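Local coordinates for inositol dehydrogenase (PDB 4MKX), which probably oxidises scyllo-inositol with NAD as cofactor, as a Rossmann-fold sugar alcohol dehydrogenase of the Gfo/Idh/MocA family, at residues A[207-212]-A[243-248]. Numbering follows the deposited sequence.
Sequences TGKEID and DKTMAI
Lys209 lays the outer half of its side chain, CD to NZ, over Asp243 and Thr245, and nearly everything these two segments share hangs on that reach. Start at CB, which leaves the backbone toward 243-248. With CG anti to the carbonyl carbon (chi1 -44°) and the chain extended from there on, the lysine crosses the Asp243 side chain at about a right angle. CG only skirts the carboxylate; Lys209 CD packs against it, 3.2 Å from Asp243 OD1, and Lys209 CE lies 3.4 Å from Asp243 OD2. At the tip, Lys209 NZ closes a salt bridge of 2.9 Å with Asp243 OD2, met on the syn side but 30° out of the carboxylate plane. Lys209 NZ also gives a weak hydrogen bond to Thr245 OG1 at 3.3 Å, and it has a second acidic partner in Asp161.

The carboxylate is held from its other oxygen too: Thr245 OG1 donates to Asp243 OD1 at 2.7 Å, also syn, which fixes how the group is turned. Arg221 of the second subunit forms a salt bridge with Asp243 OD2, so the two cations share one oxygen across a subunit interface. An asparagine here would probably cost that arginine and Lys209 the charge they share, leaving the lysine to lean on Asp161, and so weaken the link between the subunits at this point.

Behind the lysine, Lys209 N bonds to Thr207 OG1 at 3.0 Å, an ST turn where helix 197-207 ends and Gly208 takes positive phi. The contact thus joins the turn leading into strand 211-219 to the turn between strands 234-241 and 246-252, at the ends of these strands in the mixed sheet of the C-terminal domain, where strand 234-241 runs between the other two.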
loop_
_atom_site.group_PDB
_atom_site.type_symbol
_atom_site.label_atom_id
_atom_site.label_comp_id
_atom_site.label_asym_id
_atom_site.label_seq_id
_atom_site.Cartn_x
_atom_site.Cartn_y
_atom_site.Cartn_z
ATOM N N THR A 207 26.425 3.892 5.689
ATOM C CA THR A 207 27.163 3.160 6.722
ATOM C C THR A 207 28.412 3.878 7.229
ATOM O O THR A 207 28.731 3.801 8.418
ATOM C CB THR A 207 27.575 1.753 6.258
ATOM O OG1 THR A 207 28.475 1.834 5.152
ATOM C CG2 THR A 207 26.358 0.934 5.860
ATOM N N GLY A 208 29.109 4.574 6.335
ATOM C CA GLY A 208 30.424 5.110 6.647
ATOM C C GLY A 208 31.524 4.061 6.568
ATOM O O GLY A 208 32.677 4.321 6.935
ATOM N N LYS A 209 31.180 2.877 6.063
ATOM C CA LYS A 209 32.102 1.747 6.050
ATOM C C LYS A 209 32.495 1.380 4.617
ATOM O O LYS A 209 31.820 1.793 3.668
ATOM C CB LYS A 209 31.447 0.558 6.777
ATOM C CG LYS A 209 30.746 0.949 8.096
ATOM C CD LYS A 209 29.722 -0.104 8.588
ATOM C CE LYS A 209 28.929 0.379 9.819
ATOM N NZ LYS A 209 27.896 -0.604 10.316
ATOM N N GLU A 210 33.588 0.629 4.448
ATOM C CA GLU A 210 34.023 0.188 3.117
ATOM C C GLU A 210 33.630 -1.270 2.853
ATOM O O GLU A 210 33.363 -2.024 3.786
ATOM C CB GLU A 210 35.541 0.302 2.934
ATOM C CG GLU A 210 36.123 1.710 3.033
ATOM C CD GLU A 210 35.421 2.720 2.155
ATOM O OE1 GLU A 210 35.154 2.421 0.964
ATOM O OE2 GLU A 210 35.162 3.837 2.661
ATOM N N ILE A 211 33.621 -1.651 1.578
ATOM C CA ILE A 211 33.291 -3.026 1.175
ATOM C C ILE A 211 34.561 -3.879 1.151
ATOM O O ILE A 211 35.558 -3.494 0.534
ATOM C CB ILE A 211 32.629 -3.052 -0.212
ATOM C CG1 ILE A 211 31.313 -2.257 -0.182
ATOM C CG2 ILE A 211 32.382 -4.487 -0.669
ATOM C CD1 ILE A 211 30.933 -1.631 -1.503
ATOM N N ASP A 212 34.511 -5.041 1.806
ATOM C CA ASP A 212 35.686 -5.907 1.933
ATOM C C ASP A 212 35.750 -6.959 0.836
ATOM O O ASP A 212 36.668 -6.966 0.025
ATOM C CB ASP A 212 35.715 -6.578 3.306
ATOM C CG ASP A 212 36.985 -7.390 3.534
ATOM O OD1 ASP A 212 38.032 -7.037 2.950
ATOM O OD2 ASP A 212 36.932 -8.371 4.298
ATOM N N ASP A 243 33.168 -4.320 8.750
ATOM C CA ASP A 243 32.759 -4.674 10.104
ATOM C C ASP A 243 31.785 -5.849 10.104
ATOM O O ASP A 243 31.065 -6.065 11.076
ATOM C CB ASP A 243 32.104 -3.485 10.793
ATOM C CG ASP A 243 30.817 -3.075 10.122
ATOM O OD1 ASP A 243 30.794 -3.088 8.868
ATOM O OD2 ASP A 243 29.845 -2.755 10.841
ATOM N N LYS A 244 31.798 -6.593 9.000
ATOM C CA LYS A 244 30.952 -7.768 8.788
ATOM C C LYS A 244 29.502 -7.387 8.481
ATOM O O LYS A 244 28.609 -8.226 8.592
ATOM C CB LYS A 244 31.028 -8.748 9.963
ATOM C CG LYS A 244 32.448 -9.198 10.307
ATOM C CD LYS A 244 32.999 -10.125 9.249
ATOM C CE LYS A 244 34.298 -10.787 9.703
ATOM N NZ LYS A 244 35.480 -9.941 9.399
ATOM N N THR A 245 29.294 -6.126 8.090
ATOM C CA THR A 245 27.983 -5.659 7.619
ATOM C C THR A 245 27.691 -6.337 6.310
ATOM O O THR A 245 28.603 -6.585 5.515
ATOM C CB THR A 245 27.970 -4.133 7.358
ATOM O OG1 THR A 245 28.146 -3.447 8.593
ATOM C CG2 THR A 245 26.645 -3.683 6.727
ATOM N N MET A 246 26.418 -6.604 6.051
ATOM C CA MET A 246 26.086 -7.333 4.850
ATOM C C MET A 246 25.421 -6.408 3.859
ATOM O O MET A 246 24.701 -5.504 4.244
ATOM C CB MET A 246 25.157 -8.485 5.207
ATOM C CG MET A 246 25.791 -9.431 6.199
ATOM S SD MET A 246 24.662 -10.693 6.776
ATOM C CE MET A 246 23.655 -9.783 7.910
ATOM N N ALA A 247 25.667 -6.651 2.581
ATOM C CA ALA A 247 24.951 -5.916 1.545
ATOM C C ALA A 247 24.600 -6.838 0.399
ATOM O O ALA A 247 25.331 -7.765 0.077
ATOM C CB ALA A 247 25.760 -4.723 1.043
ATOM N N ILE A 248 23.444 -6.579 -0.199
ATOM C CA ILE A 248 22.956 -7.360 -1.318
ATOM C C ILE A 248 22.664 -6.396 -2.449
ATOM O O ILE A 248 22.023 -5.364 -2.230
ATOM C CB ILE A 248 21.644 -8.065 -0.938
ATOM C CG1 ILE A 248 21.907 -9.086 0.168
ATOM C CG2 ILE A 248 21.032 -8.756 -2.150
ATOM C CD1 ILE A 248 20.666 -9.708 0.716
HETATM O O HOH W 1 35.096 -8.066 6.533
#